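Local coordinates for 3-keto-5-aminohexanoate cleavage protein (PDB 3LOT), which probably cleaves 3-keto-5-aminohexanoate, or a related beta-keto acid, as a zinc-dependent member of the BKACE family, at the interface of chains A and B. Numbering follows the deposited sequence. Chains: chain A/B, uncharacterized protein.

The interface of chains A and B. Residues chain A 213, 245, 249, 252-253; chain B 213, 217, 245, 249, 252-253.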
loop_
_atom_site.group_PDB
_atom_site.type_symbol
_atom_site.label_atom_id
_atom_site.label_comp_id
_atom_site.label_asym_id
_atom_site.label_seq_id
_atom_site.Cartn_x
_atom_site.Cartn_y
_atom_site.Cartn_z
ATOM N N VAL A 213 -6.521 7.899 -4.670
ATOM C CA VAL A 213 -5.098 7.795 -5.039
ATOM C C VAL A 213 -4.615 6.359 -4.791
ATOM O O VAL A 213 -3.925 5.805 -5.608
ATOM C CB VAL A 213 -4.237 8.847 -4.312
ATOM C CG1 VAL A 213 -2.804 8.632 -4.630
ATOM C CG2 VAL A 213 -4.676 10.230 -4.751
ATOM N N PRO A 245 -7.584 15.560 -11.721
ATOM C CA PRO A 245 -6.593 15.206 -10.674
ATOM C C PRO A 245 -5.992 13.805 -10.843
ATOM O O PRO A 245 -4.756 13.634 -10.727
ATOM C CB PRO A 245 -7.379 15.313 -9.361
ATOM C CG PRO A 245 -8.782 15.469 -9.712
ATOM C CD PRO A 245 -8.869 15.955 -11.144
ATOM N N LEU A 249 -2.209 12.725 -11.697
ATOM C CA LEU A 249 -1.538 11.664 -10.919
ATOM C C LEU A 249 -0.872 10.635 -11.872
ATOM O O LEU A 249 0.267 10.238 -11.673
ATOM C CB LEU A 249 -2.540 10.992 -9.996
ATOM C CG LEU A 249 -2.059 9.737 -9.242
ATOM C CD1 LEU A 249 -0.944 10.095 -8.295
ATOM C CD2 LEU A 249 -3.263 9.067 -8.510
ATOM N N ILE A 252 2.240 12.038 -13.340
ATOM C CA ILE A 252 3.292 12.004 -12.327
ATOM C C ILE A 252 3.907 10.599 -12.198
ATOM O O ILE A 252 5.085 10.461 -11.938
ATOM C CB ILE A 252 2.743 12.506 -10.925
ATOM C CG1 ILE A 252 2.410 14.003 -10.957
ATOM C CG2 ILE A 252 3.705 12.120 -9.809
ATOM C CD1 ILE A 252 1.491 14.477 -9.864
HETATM N N MSE A 253 3.081 9.565 -12.330
HETATM C CA MSE A 253 3.500 8.185 -12.213
HETATM C C MSE A 253 4.041 7.620 -13.547
HETATM O O MSE A 253 4.314 6.415 -13.635
HETATM C CB MSE A 253 2.301 7.302 -11.771
HETATM C CG MSE A 253 1.805 7.544 -10.357
HETATM SE SE MSE A 253 0.181 6.688 -9.930
HETATM C CE MSE A 253 0.679 4.834 -10.345
ATOM N N VAL B 213 6.351 7.823 -5.309
ATOM C CA VAL B 213 4.943 8.014 -5.033
ATOM C C VAL B 213 4.526 7.102 -3.873
ATOM O O VAL B 213 3.829 7.543 -2.984
ATOM C CB VAL B 213 4.099 7.753 -6.314
ATOM C CG1 VAL B 213 2.590 7.706 -6.026
ATOM C CG2 VAL B 213 4.424 8.873 -7.335
ATOM N N LEU B 217 2.696 8.285 -0.282
ATOM C CA LEU B 217 1.414 7.722 0.137
ATOM C C LEU B 217 1.519 7.046 1.492
ATOM O O LEU B 217 0.641 7.245 2.368
ATOM C CB LEU B 217 0.854 6.775 -0.909
ATOM C CG LEU B 217 -0.586 6.325 -0.630
ATOM C CD1 LEU B 217 -1.625 7.518 -0.646
ATOM C CD2 LEU B 217 -0.932 5.256 -1.649
ATOM N N PRO B 245 6.716 17.546 -9.107
ATOM C CA PRO B 245 5.887 16.331 -9.223
ATOM C C PRO B 245 5.282 15.877 -7.873
ATOM O O PRO B 245 4.033 15.668 -7.746
ATOM C CB PRO B 245 6.873 15.271 -9.760
ATOM C CG PRO B 245 7.891 16.030 -10.436
ATOM C CD PRO B 245 8.066 17.319 -9.638
ATOM N N LEU B 249 1.465 15.889 -6.470
ATOM C CA LEU B 249 0.913 14.729 -5.779
ATOM C C LEU B 249 0.248 15.126 -4.439
ATOM O O LEU B 249 -0.910 14.762 -4.162
ATOM C CB LEU B 249 2.009 13.689 -5.535
ATOM C CG LEU B 249 1.651 12.423 -4.772
ATOM C CD1 LEU B 249 0.508 11.613 -5.536
ATOM C CD2 LEU B 249 2.930 11.551 -4.576
ATOM N N ILE B 252 -2.979 16.868 -4.910
ATOM C CA ILE B 252 -3.980 15.934 -5.382
ATOM C C ILE B 252 -4.512 15.129 -4.156
ATOM O O ILE B 252 -5.696 14.778 -4.086
ATOM C CB ILE B 252 -3.391 15.006 -6.474
ATOM C CG1 ILE B 252 -3.179 15.795 -7.776
ATOM C CG2 ILE B 252 -4.301 13.778 -6.739
ATOM C CD1 ILE B 252 -2.270 15.126 -8.738
HETATM N N MSE B 253 -3.639 14.851 -3.207
HETATM C CA MSE B 253 -3.990 14.062 -2.023
HETATM C C MSE B 253 -4.605 14.931 -0.946
HETATM O O MSE B 253 -4.866 14.455 0.136
HETATM C CB MSE B 253 -2.751 13.379 -1.439
HETATM C CG MSE B 253 -2.126 12.317 -2.339
HETATM SE SE MSE B 253 -0.414 11.717 -1.759
HETATM C CE MSE B 253 -0.837 11.205 0.073
#
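Helix 243-252 of one BKACE subunit packs against the same helix of its neighbour, and the first turns of helices 213-227 (chain A) and 213-226 (chain B) flank the pair. BKACE subunits have a TIM-barrel fold. The patch is two-fold symmetric and part of a larger interface in a deposited tetramer, which may or may not be the biological assembly. No polar bond crosses it.

At the centre A:Leu249 meets B:Leu249 tip to tip. CD1 of A:Leu249 and CD1 of B:Leu249 lie 3.5 Å apart, closer than methyls normally sit, and the side chains run obliquely to each other. In A:Leu249 CG is anti to the backbone N (chi1 172°), which sends the branch toward its twin.

A:Ile252 reaches over the backbone of the opposing helix. CD1 of A:Ile252 lies 3.5 Å from the carbonyl O of B:Pro245 and 3.7 Å from the backbone N of B:Leu249. This is contact without a hydrogen bond. CG1 is anti to the carbonyl carbon (chi1 -68°), and the nearly extended second torsion (161°) carries CD1 forward onto that backbone. CD1 of A:Ile252 also comes within 4.0 Å of CD1 of B:Ile252. On the other branch, CG2 of A:Ile252 faces CG2 of B:Val213 at 4.1 Å, with the two side chains about at right angles. An alanine here would probably open a gap beside B:Pro245 and B:Leu249 and leave B:Val213 without its methyl partner.

The twin contacts involve A:Val213. CG2 of A:Val213 touches two groups of chain B, 4.1 Å from CG2 of B:Ile252 and the same distance from CG of B:Met253, a selenomethionine. Both side chains cross the valine at about a right angle. The other methyl, CG1 of A:Val213, is 4.3 Å from CD1 of B:Leu217, one turn along the flanking helix from B:Val213.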